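PDB 3CM0: adenylate kinase, which catalyses the reversible transfer of a phosphate group between ATP and AMP, yielding two ADP, and so helps balance cellular adenine nucleotides. Local coordinates for residues A[35-38]-A[39-42]; A[52-55]-A[56-60]; A[124-127]-A[128-132]; A[134-137]-A[138-141]; A[143-146]-A[147-150]. All coordinates share one frame; numbering follows the deposited sequence.

Interaction 1: residues A[35-38]-A[39-42]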
loop_
_atom_site.group_PDB
_atom_site.type_symbol
_atom_site.label_atom_id
_atom_site.label_comp_id
_atom_site.label_asym_id
_atom_site.label_seq_id
_atom_site.Cartn_x
_atom_site.Cartn_y
_atom_site.Cartn_z
ATOM N N THR A 35 0.557 -7.084 -5.579
ATOM C CA THR A 35 -0.303 -7.772 -6.530
ATOM C C THR A 35 0.330 -7.689 -7.932
ATOM O O THR A 35 0.403 -8.689 -8.653
ATOM C CB THR A 35 -1.767 -7.172 -6.510
ATOM O OG1 THR A 35 -1.752 -5.777 -6.852
ATOM C CG2 THR A 35 -2.371 -7.310 -5.106
ATOM N N GLY A 36 0.820 -6.506 -8.298
ATOM C CA GLY A 36 1.445 -6.343 -9.603
ATOM C C GLY A 36 2.624 -7.285 -9.842
ATOM O O GLY A 36 2.726 -7.907 -10.904
ATOM N N ASP A 37 3.527 -7.388 -8.868
ATOM C CA ASP A 37 4.699 -8.267 -9.010
ATOM C C ASP A 37 4.346 -9.746 -9.177
ATOM O O ASP A 37 4.892 -10.450 -10.035
ATOM C CB ASP A 37 5.631 -8.123 -7.799
ATOM C CG ASP A 37 6.311 -6.764 -7.737
ATOM O OD1 ASP A 37 6.430 -6.120 -8.798
ATOM O OD2 ASP A 37 6.738 -6.346 -6.632
ATOM N N ILE A 38 3.437 -10.228 -8.344
ATOM C CA ILE A 38 3.033 -11.634 -8.406
ATOM C C ILE A 38 2.498 -11.993 -9.796
ATOM O O ILE A 38 2.905 -12.987 -10.412
ATOM C CB ILE A 38 1.960 -11.901 -7.316
ATOM C CG1 ILE A 38 2.524 -11.482 -5.955
ATOM C CG2 ILE A 38 1.540 -13.353 -7.315
ATOM C CD1 ILE A 38 1.487 -11.404 -4.851
ATOM N N LEU A 39 1.603 -11.161 -10.308
ATOM C CA LEU A 39 1.041 -11.434 -11.619
ATOM C C LEU A 39 2.097 -11.376 -12.724
ATOM O O LEU A 39 2.127 -12.231 -13.601
ATOM C CB LEU A 39 -0.083 -10.447 -11.917
ATOM C CG LEU A 39 -0.939 -10.819 -13.120
ATOM C CD1 LEU A 39 -1.497 -12.229 -12.938
ATOM C CD2 LEU A 39 -2.060 -9.811 -13.262
ATOM N N ARG A 40 2.957 -10.364 -12.686
ATOM C CA ARG A 40 3.992 -10.246 -13.707
ATOM C C ARG A 40 4.875 -11.491 -13.705
ATOM O O ARG A 40 5.256 -12.008 -14.764
ATOM C CB ARG A 40 4.830 -8.996 -13.459
ATOM C CG ARG A 40 5.845 -8.703 -14.557
ATOM C CD ARG A 40 6.529 -7.354 -14.329
ATOM N NE ARG A 40 5.561 -6.285 -14.082
ATOM C CZ ARG A 40 5.062 -5.975 -12.887
ATOM N NH1 ARG A 40 5.442 -6.646 -11.806
ATOM N NH2 ARG A 40 4.169 -5.002 -12.773
ATOM N N ASP A 41 5.186 -11.966 -12.499
ATOM C CA ASP A 41 5.994 -13.164 -12.298
ATOM C C ASP A 41 5.301 -14.378 -12.935
ATOM O O ASP A 41 5.927 -15.158 -13.655
ATOM C CB ASP A 41 6.187 -13.391 -10.798
ATOM C CG ASP A 41 7.327 -14.347 -10.490
ATOM O OD1 ASP A 41 8.470 -14.080 -10.932
ATOM O OD2 ASP A 41 7.075 -15.361 -9.800
ATOM N N HIS A 42 4.005 -14.532 -12.661
ATOM C CA HIS A 42 3.220 -15.629 -13.231
ATOM C C HIS A 42 3.248 -15.603 -14.760
ATOM O O HIS A 42 3.445 -16.629 -15.414
ATOM C CB HIS A 42 1.769 -15.520 -12.764
ATOM C CG HIS A 42 1.484 -16.253 -11.494
ATOM N ND1 HIS A 42 1.485 -17.632 -11.421
ATOM C CD2 HIS A 42 1.163 -15.809 -10.254
ATOM C CE1 HIS A 42 1.172 -18.005 -10.194
ATOM N NE2 HIS A 42 0.970 -16.919 -9.463
#
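Ile38 and His42 sit one turn apart on helix 35-44, side by side and pointing the same way. A methyl branch of Ile38 does the touching: CG2 comes 3.8 Å from CD2 of the His42 ring. It gets there because CG2 stands anti to the backbone N, while CG1 lies beside that N (chi1 -55°). The backbone joins the same two residues, with His42 N donating to Ile38 O at 2.9 Å. On the far side of the ring, His42 ND1 is hydrogen-bonded to Thr47, which probably holds the ring in its turn. Leu39 meets the preceding turn mainly through its backbone. Leu39 N donates to Thr35 O over 3.2 Å in a nearly straight bond, and Leu39 CB rests 3.7 Å from that oxygen. Arg40 folds back toward the helix start through a bend at chi3 (-50°). Its NH1 forms a salt bridge of 3.2 Å with Asp37 OD1. As a hydrogen bond this is weak, for the N-H...O angle is 124°. Thr35 and Arg40 are both predicted to bind AMP, and the helix belongs to the NMP region. Two helices flank this one. Leu39 packs on Val53 and Met57 of helix 48-58, while Thr35, Ile38 and His42 touch Ile68, Glu75 and Leu71 of helix 65-75.

Interaction 2: residues A[52-55]-A[56-60]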
loop_
_atom_site.group_PDB
_atom_site.type_symbol
_atom_site.label_atom_id
_atom_site.label_comp_id
_atom_site.label_asym_id
_atom_site.label_seq_id
_atom_site.Cartn_x
_atom_site.Cartn_y
_atom_site.Cartn_z
ATOM N N ARG A 52 -3.668 -17.730 -18.323
ATOM C CA ARG A 52 -5.090 -17.384 -18.229
ATOM C C ARG A 52 -5.280 -15.869 -18.142
ATOM O O ARG A 52 -6.223 -15.314 -18.708
ATOM C CB ARG A 52 -5.693 -18.035 -16.985
ATOM C CG ARG A 52 -5.797 -19.543 -17.071
ATOM C CD ARG A 52 -7.186 -19.941 -17.496
ATOM N NE ARG A 52 -8.160 -19.477 -16.510
ATOM C CZ ARG A 52 -9.473 -19.599 -16.647
ATOM N NH1 ARG A 52 -9.972 -20.170 -17.739
ATOM N NH2 ARG A 52 -10.280 -19.161 -15.689
ATOM N N VAL A 53 -4.371 -15.205 -17.433
ATOM C CA VAL A 53 -4.466 -13.763 -17.271
ATOM C C VAL A 53 -3.863 -12.992 -18.447
ATOM O O VAL A 53 -4.211 -11.834 -18.663
ATOM C CB VAL A 53 -3.794 -13.264 -15.935
ATOM C CG1 VAL A 53 -4.255 -14.126 -14.752
ATOM C CG2 VAL A 53 -2.276 -13.282 -16.045
ATOM N N ARG A 54 -2.967 -13.619 -19.202
ATOM C CA ARG A 54 -2.352 -12.937 -20.344
ATOM C C ARG A 54 -3.369 -12.255 -21.249
ATOM O O ARG A 54 -3.219 -11.070 -21.576
ATOM C CB ARG A 54 -1.478 -13.910 -21.171
ATOM C CG ARG A 54 -1.091 -13.383 -22.561
ATOM C CD ARG A 54 -0.166 -14.364 -23.324
ATOM N NE ARG A 54 1.143 -14.379 -22.694
ATOM C CZ ARG A 54 2.051 -13.424 -22.879
ATOM N NH1 ARG A 54 1.769 -12.417 -23.689
ATOM N NH2 ARG A 54 3.207 -13.448 -22.229
ATOM N N PRO A 55 -4.436 -12.970 -21.648
ATOM C CA PRO A 55 -5.441 -12.358 -22.528
ATOM C C PRO A 55 -6.145 -11.126 -21.961
ATOM O O PRO A 55 -6.489 -10.196 -22.699
ATOM C CB PRO A 55 -6.406 -13.514 -22.808
ATOM C CG PRO A 55 -6.272 -14.380 -21.616
ATOM C CD PRO A 55 -4.792 -14.365 -21.339
ATOM N N ILE A 56 -6.359 -11.120 -20.647
ATOM C CA ILE A 56 -7.022 -9.993 -19.994
ATOM C C ILE A 56 -6.122 -8.786 -20.133
ATOM O O ILE A 56 -6.568 -7.697 -20.491
ATOM C CB ILE A 56 -7.234 -10.297 -18.476
ATOM C CG1 ILE A 56 -8.213 -11.469 -18.323
ATOM C CG2 ILE A 56 -7.754 -9.043 -17.736
ATOM C CD1 ILE A 56 -8.295 -12.028 -16.904
ATOM N N MET A 57 -4.840 -8.998 -19.865
ATOM C CA MET A 57 -3.869 -7.927 -19.926
ATOM C C MET A 57 -3.691 -7.386 -21.336
ATOM O O MET A 57 -3.625 -6.168 -21.520
ATOM C CB MET A 57 -2.527 -8.408 -19.370
ATOM C CG MET A 57 -2.539 -8.556 -17.841
ATOM S SD MET A 57 -1.092 -9.472 -17.278
ATOM C CE MET A 57 0.154 -8.286 -17.460
ATOM N N GLU A 58 -3.637 -8.271 -22.325
ATOM C CA GLU A 58 -3.441 -7.846 -23.719
ATOM C C GLU A 58 -4.632 -7.038 -24.241
ATOM O O GLU A 58 -4.460 -6.073 -25.017
ATOM C CB GLU A 58 -3.202 -9.067 -24.619
ATOM C CG GLU A 58 -1.966 -9.880 -24.224
ATOM C CD GLU A 58 -1.649 -11.004 -25.210
ATOM O OE1 GLU A 58 -2.594 -11.533 -25.838
ATOM O OE2 GLU A 58 -0.457 -11.376 -25.345
ATOM N N ARG A 59 -5.839 -7.416 -23.823
ATOM C CA ARG A 59 -7.012 -6.697 -24.253
ATOM C C ARG A 59 -7.056 -5.352 -23.550
ATOM O O ARG A 59 -7.981 -4.549 -23.803
ATOM C CB ARG A 59 -8.258 -7.493 -23.894
ATOM C CG ARG A 59 -8.405 -8.721 -24.728
ATOM C CD ARG A 59 -9.643 -9.463 -24.303
ATOM N NE ARG A 59 -9.488 -10.017 -22.966
ATOM C CZ ARG A 59 -10.458 -10.619 -22.289
ATOM N NH1 ARG A 59 -11.663 -10.740 -22.830
ATOM N NH2 ARG A 59 -10.220 -11.107 -21.079
ATOM N N GLY A 60 -6.110 -5.069 -22.656
ATOM C CA GLY A 60 -6.180 -3.772 -22.024
ATOM C C GLY A 60 -7.169 -3.709 -20.872
ATOM O O GLY A 60 -7.379 -2.632 -20.296
#
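Arg54 and Glu58 pair one turn apart near the C-terminal end of helix 48-58. Arg54 NH1 donates to Glu58 OE2 at 3.0 Å, as part of a salt bridge. The oxygen lies in the guanidinium plane, but the carboxylate is turned 75° against that plane and is met on its anti side. A bend at chi3 of Arg54 (-70°) swings the guanidinium round to this oxygen. The aliphatic part of Arg54 is used too, with CG 3.5 Å from Glu58 OE2. With alanine at this position, the Glu58 carboxylate would probably lose its charged mate and be freer to turn. Val53 and Met57 run side by side on another face, Val53 CG2 lying 4.2 Å from Met57 SD. Arg59 curls back onto the carbonyl of Pro55. Arg59 N gives Pro55 O a bond of 3.1 Å, and Arg59 NE adds one of 3.0 Å to the same oxygen. The two donors come from opposite faces of the carbonyl plane. Pro55 has no N-H to offer the turn before, and the helix kinks there. Gly60 then ends the helix in a Schellman motif, its N donating to Met57 O at 2.9 Å. Helix 48-58 lies against helix 35-44: Val53 packs on Leu39 and Val43, and Arg54 and Met57 also touch Val43.

Interaction 3: residues A[124-127]-A[128-132]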
loop_
_atom_site.group_PDB
_atom_site.type_symbol
_atom_site.label_atom_id
_atom_site.label_comp_id
_atom_site.label_asym_id
_atom_site.label_seq_id
_atom_site.Cartn_x
_atom_site.Cartn_y
_atom_site.Cartn_z
ATOM N N LEU A 124 9.608 17.999 -5.294
ATOM C CA LEU A 124 10.270 18.898 -6.237
ATOM C C LEU A 124 11.794 18.807 -6.140
ATOM O O LEU A 124 12.498 18.922 -7.150
ATOM C CB LEU A 124 9.782 20.347 -6.050
ATOM C CG LEU A 124 8.314 20.636 -6.375
ATOM C CD1 LEU A 124 8.029 22.104 -6.121
ATOM C CD2 LEU A 124 7.999 20.288 -7.826
ATOM N N ARG A 125 12.320 18.580 -4.941
ATOM C CA ARG A 125 13.761 18.464 -4.804
ATOM C C ARG A 125 14.301 17.206 -5.483
ATOM O O ARG A 125 15.288 17.270 -6.230
ATOM C CB ARG A 125 14.187 18.451 -3.332
ATOM C CG ARG A 125 15.700 18.313 -3.186
ATOM C CD ARG A 125 16.169 18.465 -1.754
ATOM N NE ARG A 125 17.608 18.231 -1.644
ATOM C CZ ARG A 125 18.168 17.026 -1.672
ATOM N NH1 ARG A 125 17.409 15.945 -1.801
ATOM N NH2 ARG A 125 19.483 16.899 -1.579
ATOM N N ARG A 126 13.693 16.063 -5.192
ATOM C CA ARG A 126 14.132 14.815 -5.795
ATOM C C ARG A 126 13.987 14.926 -7.323
ATOM O O ARG A 126 14.833 14.430 -8.077
ATOM C CB ARG A 126 13.300 13.651 -5.257
ATOM C CG ARG A 126 13.618 12.301 -5.894
ATOM C CD ARG A 126 12.648 11.218 -5.423
ATOM N NE ARG A 126 11.272 11.474 -5.852
ATOM C CZ ARG A 126 10.785 11.186 -7.057
ATOM N NH1 ARG A 126 11.558 10.619 -7.977
ATOM N NH2 ARG A 126 9.520 11.468 -7.346
ATOM N N ALA A 127 12.927 15.600 -7.777
ATOM C CA ALA A 127 12.700 15.770 -9.217
ATOM C C ALA A 127 13.823 16.579 -9.851
ATOM O O ALA A 127 14.351 16.212 -10.909
ATOM C CB ALA A 127 11.349 16.453 -9.473
ATOM N N GLU A 128 14.190 17.686 -9.214
ATOM C CA GLU A 128 15.249 18.524 -9.752
ATOM C C GLU A 128 16.534 17.706 -9.855
ATOM O O GLU A 128 17.206 17.710 -10.886
ATOM C CB GLU A 128 15.451 19.753 -8.854
ATOM C CG GLU A 128 14.223 20.666 -8.796
ATOM C CD GLU A 128 14.420 21.906 -7.917
ATOM O OE1 GLU A 128 14.651 21.760 -6.691
ATOM O OE2 GLU A 128 14.339 23.032 -8.460
ATOM N N LEU A 129 16.848 16.978 -8.791
ATOM C CA LEU A 129 18.051 16.157 -8.734
ATOM C C LEU A 129 18.072 15.046 -9.791
ATOM O O LEU A 129 19.094 14.831 -10.445
ATOM C CB LEU A 129 18.195 15.547 -7.333
ATOM C CG LEU A 129 18.382 16.548 -6.178
ATOM C CD1 LEU A 129 18.399 15.803 -4.844
ATOM C CD2 LEU A 129 19.678 17.333 -6.371
ATOM N N GLU A 130 16.951 14.344 -9.952
ATOM C CA GLU A 130 16.860 13.249 -10.918
ATOM C C GLU A 130 16.651 13.719 -12.361
ATOM O O GLU A 130 16.619 12.905 -13.291
ATOM C CB GLU A 130 15.730 12.286 -10.540
ATOM C CG GLU A 130 15.973 11.493 -9.256
ATOM C CD GLU A 130 14.838 10.520 -8.935
ATOM O OE1 GLU A 130 13.756 10.631 -9.545
ATOM O OE2 GLU A 130 15.016 9.647 -8.059
ATOM N N GLY A 131 16.508 15.027 -12.541
ATOM C CA GLY A 131 16.300 15.580 -13.870
ATOM C C GLY A 131 14.908 15.357 -14.452
ATOM O O GLY A 131 14.743 15.427 -15.667
ATOM N N ARG A 132 13.904 15.100 -13.608
ATOM C CA ARG A 132 12.550 14.879 -14.108
ATOM C C ARG A 132 11.945 16.200 -14.590
ATOM O O ARG A 132 12.293 17.267 -14.083
ATOM C CB ARG A 132 11.672 14.265 -13.008
ATOM C CG ARG A 132 12.200 12.921 -12.464
ATOM C CD ARG A 132 11.292 12.312 -11.405
ATOM N NE ARG A 132 9.926 12.140 -11.882
ATOM C CZ ARG A 132 9.441 11.011 -12.392
ATOM N NH1 ARG A 132 10.210 9.936 -12.486
ATOM N NH2 ARG A 132 8.198 10.977 -12.831
#
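Arg126 and Glu130 form the shortest polar link here, a salt bridge of 2.7 Å between Arg126 NH1 and Glu130 OE1. The carboxylate sits at the edge of the guanidinium, with the two planes 76° apart. Arg126 turns toward it by a bend at chi3 (65°), and Glu130 comes forward on an extended chain. A second pair meets differently. Leu129 CD1 lies over one face of the Arg125 guanidinium, 3.2 Å from Arg125 NH1 and offset toward the rim of the group. Behind these side chains the backbone closes the end of helix 116-130. Arg132 N donates to Ala127 O at 3.0 Å, and Gly131 N donates to Glu128 O at 3.2 Å. Gly131 has a positive phi (74°), and the pattern is a Schellman motif. This turn brings Arg132 back beside the helix, where its CD approaches Arg126 NH1 to 3.8 Å. Arg132 is positioned in its turn by salt bridges to Asp134 and Asp135. Arg126 and Arg132 are predicted to bind ATP and AMP respectively, so their closeness is consistent with a LID surface made for nucleotide phosphates. Beyond the turn the chain passes on to helix 137-160. Leu124 and Ala127 of helix 116-130 pack against Asp135, in the loop just before that helix, and Leu124 also touches Val140.

Interaction 4: residues A[134-137]-A[138-141]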
loop_
_atom_site.group_PDB
_atom_site.type_symbol
_atom_site.label_atom_id
_atom_site.label_comp_id
_atom_site.label_asym_id
_atom_site.label_seq_id
_atom_site.Cartn_x
_atom_site.Cartn_y
_atom_site.Cartn_z
ATOM N N ASP A 134 8.418 16.303 -15.251
ATOM C CA ASP A 134 6.977 16.190 -15.070
ATOM C C ASP A 134 6.467 16.733 -13.748
ATOM O O ASP A 134 5.257 16.841 -13.550
ATOM C CB ASP A 134 6.563 14.727 -15.198
ATOM C CG ASP A 134 7.124 13.879 -14.084
ATOM O OD1 ASP A 134 8.237 14.212 -13.601
ATOM O OD2 ASP A 134 6.459 12.891 -13.699
ATOM N N ASP A 135 7.382 17.072 -12.846
ATOM C CA ASP A 135 6.982 17.588 -11.546
ATOM C C ASP A 135 7.234 19.092 -11.373
ATOM O O ASP A 135 8.384 19.535 -11.250
ATOM C CB ASP A 135 7.716 16.847 -10.410
ATOM C CG ASP A 135 7.493 15.341 -10.424
ATOM O OD1 ASP A 135 6.323 14.884 -10.356
ATOM O OD2 ASP A 135 8.506 14.609 -10.477
ATOM N N ASN A 136 6.154 19.868 -11.371
ATOM C CA ASN A 136 6.228 21.306 -11.142
ATOM C C ASN A 136 5.225 21.465 -10.007
ATOM O O ASN A 136 4.443 20.541 -9.761
ATOM C CB ASN A 136 5.787 22.084 -12.379
ATOM C CG ASN A 136 4.330 21.860 -12.714
ATOM O OD1 ASN A 136 3.440 22.270 -11.971
ATOM N ND2 ASN A 136 4.077 21.199 -13.839
ATOM N N GLU A 137 5.222 22.609 -9.322
ATOM C CA GLU A 137 4.324 22.789 -8.181
ATOM C C GLU A 137 2.886 22.419 -8.459
ATOM O O GLU A 137 2.247 21.662 -7.709
ATOM C CB GLU A 137 4.374 24.228 -7.657
ATOM C CG GLU A 137 3.690 24.348 -6.326
ATOM C CD GLU A 137 3.627 25.769 -5.799
ATOM O OE1 GLU A 137 4.635 26.495 -5.923
ATOM O OE2 GLU A 137 2.568 26.150 -5.249
ATOM N N GLU A 138 2.366 22.957 -9.551
ATOM C CA GLU A 138 0.993 22.699 -9.937
ATOM C C GLU A 138 0.691 21.218 -10.075
ATOM O O GLU A 138 -0.238 20.717 -9.446
ATOM C CB GLU A 138 0.677 23.398 -11.267
ATOM C CG GLU A 138 -0.710 23.082 -11.842
ATOM C CD GLU A 138 -1.818 23.936 -11.238
ATOM O OE1 GLU A 138 -1.694 25.182 -11.269
ATOM O OE2 GLU A 138 -2.813 23.367 -10.743
ATOM N N THR A 139 1.464 20.507 -10.898
ATOM C CA THR A 139 1.211 19.083 -11.107
ATOM C C THR A 139 1.313 18.256 -9.825
ATOM O O THR A 139 0.532 17.317 -9.622
ATOM C CB THR A 139 2.157 18.471 -12.176
ATOM O OG1 THR A 139 3.519 18.631 -11.775
ATOM C CG2 THR A 139 1.949 19.145 -13.520
ATOM N N VAL A 140 2.273 18.601 -8.969
ATOM C CA VAL A 140 2.437 17.871 -7.717
ATOM C C VAL A 140 1.246 18.126 -6.790
ATOM O O VAL A 140 0.683 17.182 -6.239
ATOM C CB VAL A 140 3.763 18.238 -7.015
ATOM C CG1 VAL A 140 3.811 17.603 -5.607
ATOM C CG2 VAL A 140 4.951 17.741 -7.856
ATOM N N ARG A 141 0.836 19.380 -6.614
ATOM C CA ARG A 141 -0.304 19.651 -5.746
ATOM C C ARG A 141 -1.576 19.009 -6.281
ATOM O O ARG A 141 -2.455 18.616 -5.514
ATOM C CB ARG A 141 -0.544 21.156 -5.574
ATOM C CG ARG A 141 0.467 21.862 -4.692
ATOM C CD ARG A 141 0.163 23.355 -4.621
ATOM N NE ARG A 141 1.300 24.135 -4.144
ATOM C CZ ARG A 141 1.818 24.046 -2.923
ATOM N NH1 ARG A 141 1.301 23.206 -2.031
ATOM N NH2 ARG A 141 2.864 24.793 -2.594
#
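Asn136 and Thr139 cross at about a right angle where helix 137-160 begins, and this is the tight part of the contact. Asn136 is the N-cap. Its CG stands between the backbone N and the carbonyl carbon (chi1 65°), which brings OD1 over the first turn. There Asn136 OD1 accepts Thr139 N at 2.9 Å, the donor lying above the plane of the amide carbonyl. Thr139 OG1 lies 2.9 Å from Asn136 O and 3.1 Å from Asp134 O. The hydroxyl thus sits between the loop carbonyl and the helix start, its one proton serving at most one of them at a time. Beneath the cap, Asp135 CB packs 3.9 Å from CG2 of the buried Val140, which itself leans on Ile123 of helix 116-130. The other side is more open, with Glu137 and Glu138 exposed. Glu137 OE2 takes Arg141 NE at 2.6 Å and, more weakly, Arg141 NH2 at 3.0 Å. The oxygen lies in the guanidinium plane, while the carboxylate is turned 81° against it. A methionine in place of Arg141 would probably leave Glu137 without its counter-charge and free to swing into solvent. Asp134 pairs with Arg132, and Asp135 with both Arg132 and Arg143, two predicted AMP binders. Acidic groups crowd this place, at the N-terminal end of the helix dipole. The helix start and Arg141 would probably both help to stabilise the negative charge of Glu137.

Interaction 5: residues A[143-146]-A[147-150]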
loop_
_atom_site.group_PDB
_atom_site.type_symbol
_atom_site.label_atom_id
_atom_site.label_comp_id
_atom_site.label_asym_id
_atom_site.label_seq_id
_atom_site.Cartn_x
_atom_site.Cartn_y
_atom_site.Cartn_z
ATOM N N ARG A 143 -1.709 16.164 -8.110
ATOM C CA ARG A 143 -1.613 14.741 -7.863
ATOM C C ARG A 143 -1.901 14.452 -6.387
ATOM O O ARG A 143 -2.480 13.410 -6.064
ATOM C CB ARG A 143 -0.233 14.221 -8.266
ATOM C CG ARG A 143 -0.014 14.215 -9.787
ATOM C CD ARG A 143 1.447 13.930 -10.156
ATOM N NE ARG A 143 1.663 13.838 -11.602
ATOM C CZ ARG A 143 2.862 13.762 -12.176
ATOM N NH1 ARG A 143 3.954 13.771 -11.426
ATOM N NH2 ARG A 143 2.974 13.673 -13.497
ATOM N N LEU A 144 -1.519 15.370 -5.489
ATOM C CA LEU A 144 -1.774 15.159 -4.063
ATOM C C LEU A 144 -3.261 15.280 -3.749
ATOM O O LEU A 144 -3.779 14.592 -2.865
ATOM C CB LEU A 144 -0.954 16.155 -3.208
ATOM C CG LEU A 144 0.551 15.865 -3.214
ATOM C CD1 LEU A 144 1.294 17.007 -2.502
ATOM C CD2 LEU A 144 0.835 14.521 -2.531
ATOM N N GLU A 145 -3.965 16.141 -4.476
ATOM C CA GLU A 145 -5.402 16.316 -4.267
ATOM C C GLU A 145 -6.172 15.089 -4.750
ATOM O O GLU A 145 -7.186 14.681 -4.151
ATOM C CB GLU A 145 -5.889 17.568 -5.000
ATOM C CG GLU A 145 -7.393 17.772 -4.954
ATOM C CD GLU A 145 -7.945 17.883 -3.538
ATOM O OE1 GLU A 145 -7.221 18.327 -2.623
ATOM O OE2 GLU A 145 -9.125 17.544 -3.344
ATOM N N VAL A 146 -5.690 14.506 -5.840
ATOM C CA VAL A 146 -6.316 13.304 -6.379
ATOM C C VAL A 146 -6.117 12.160 -5.383
ATOM O O VAL A 146 -7.043 11.387 -5.086
ATOM C CB VAL A 146 -5.697 12.925 -7.739
ATOM C CG1 VAL A 146 -6.107 11.513 -8.136
ATOM C CG2 VAL A 146 -6.158 13.913 -8.796
ATOM N N TYR A 147 -4.896 12.044 -4.879
ATOM C CA TYR A 147 -4.598 11.024 -3.887
ATOM C C TYR A 147 -5.528 11.202 -2.683
ATOM O O TYR A 147 -6.083 10.227 -2.151
ATOM C CB TYR A 147 -3.139 11.139 -3.422
ATOM C CG TYR A 147 -2.899 10.534 -2.048
ATOM C CD1 TYR A 147 -2.709 9.154 -1.876
ATOM C CD2 TYR A 147 -2.961 11.333 -0.911
ATOM C CE1 TYR A 147 -2.598 8.599 -0.589
ATOM C CE2 TYR A 147 -2.855 10.793 0.369
ATOM C CZ TYR A 147 -2.673 9.430 0.523
ATOM O OH TYR A 147 -2.549 8.924 1.810
ATOM N N ARG A 148 -5.693 12.440 -2.225
ATOM C CA ARG A 148 -6.574 12.653 -1.087
ATOM C C ARG A 148 -8.001 12.212 -1.398
ATOM O O ARG A 148 -8.662 11.571 -0.565
ATOM C CB ARG A 148 -6.579 14.121 -0.669
ATOM C CG ARG A 148 -7.379 14.383 0.608
ATOM C CD ARG A 148 -7.524 15.885 0.886
ATOM N NE ARG A 148 -8.394 16.533 -0.098
ATOM C CZ ARG A 148 -9.719 16.409 -0.145
ATOM N NH1 ARG A 148 -10.360 15.654 0.738
ATOM N NH2 ARG A 148 -10.408 17.049 -1.079
ATOM N N GLU A 149 -8.481 12.538 -2.593
ATOM C CA GLU A 149 -9.860 12.173 -2.952
ATOM C C GLU A 149 -10.098 10.664 -3.058
ATOM O O GLU A 149 -11.134 10.151 -2.619
ATOM C CB GLU A 149 -10.258 12.852 -4.259
ATOM C CG GLU A 149 -10.485 14.343 -4.129
ATOM C CD GLU A 149 -10.763 14.997 -5.479
ATOM O OE1 GLU A 149 -11.353 14.320 -6.349
ATOM O OE2 GLU A 149 -10.406 16.183 -5.665
ATOM N N LYS A 150 -9.138 9.952 -3.615
ATOM C CA LYS A 150 -9.267 8.514 -3.770
ATOM C C LYS A 150 -9.042 7.727 -2.480
ATOM O O LYS A 150 -9.533 6.601 -2.316
ATOM C CB LYS A 150 -8.280 8.015 -4.827
ATOM C CG LYS A 150 -8.598 8.504 -6.230
ATOM C CD LYS A 150 -7.766 7.810 -7.299
ATOM C CE LYS A 150 -6.284 8.109 -7.188
ATOM N NZ LYS A 150 -5.531 7.532 -8.345
#
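Glu145 OE2 accepts Arg148 NH2 at 2.6 Å on its syn lone pair. This is an i to i+3 salt bridge on helix 137-160 of a P-loop kinase fold. The two side chains run side by side, and their planes are 50° apart. Glu145 OE1 adds a weaker bond of 3.3 Å from Arg148 NE, so both carboxylate oxygens are used. Glu145 reaches this position by a bend at chi2 (59°), and Arg148 meets it by a bend at chi3 (69°). The same Glu145 OE2 also lies 3.0 Å from Glu149 OE2. Two carboxylates this close would probably repel, or one of them may hold a proton more readily than usual. Arg148 is likely to offset part of that cost on the Glu145 side. On another face, Val146 and Lys150 run alongside each other, and the Lys150 chain lies along the valine. Backbone bonds link Glu145 with Glu149 and Val146 with Lys150, the latter through Lys150 N to Val146 O at 2.9 Å. Arg143, a predicted AMP binder, points away from this turn to a salt bridge with Asp135. Leu144 is buried, and both Leu144 and Tyr147 touch Pro12 of the P-loop, whose predicted ATP-binding residues begin at Gly14. Tyr147 keeps its ring edge-on to the preceding turn, with Leu144 O in the ring plane 3.9 Å from Tyr147 CD2. Among the apolar atoms, Val146 CG1 meets Lys150 CE at 3.5 Å.

All five are surface contacts within single helices or at their ends. Interactions 1 and 2 belong to the NMP region. Their consecutive helices meet where Leu39 packs on Val53 and Met57. Interactions 3 and 4 stand on the other side of the nucleotide site, at the LID, and touch where helix 116-130 meets the loop before helix 137-160. Interactions 4 and 5 share helix 137-160 and are joined by the Asp135-Arg143 salt bridge. Every contact holds an acid-arginine pair, but the ends differ: interactions 2 and 3 close with glycine Schellman motifs, interaction 4 opens with an asparagine cap, interaction 1 runs from the first turn of its helix, and interaction 5 is mid-helix.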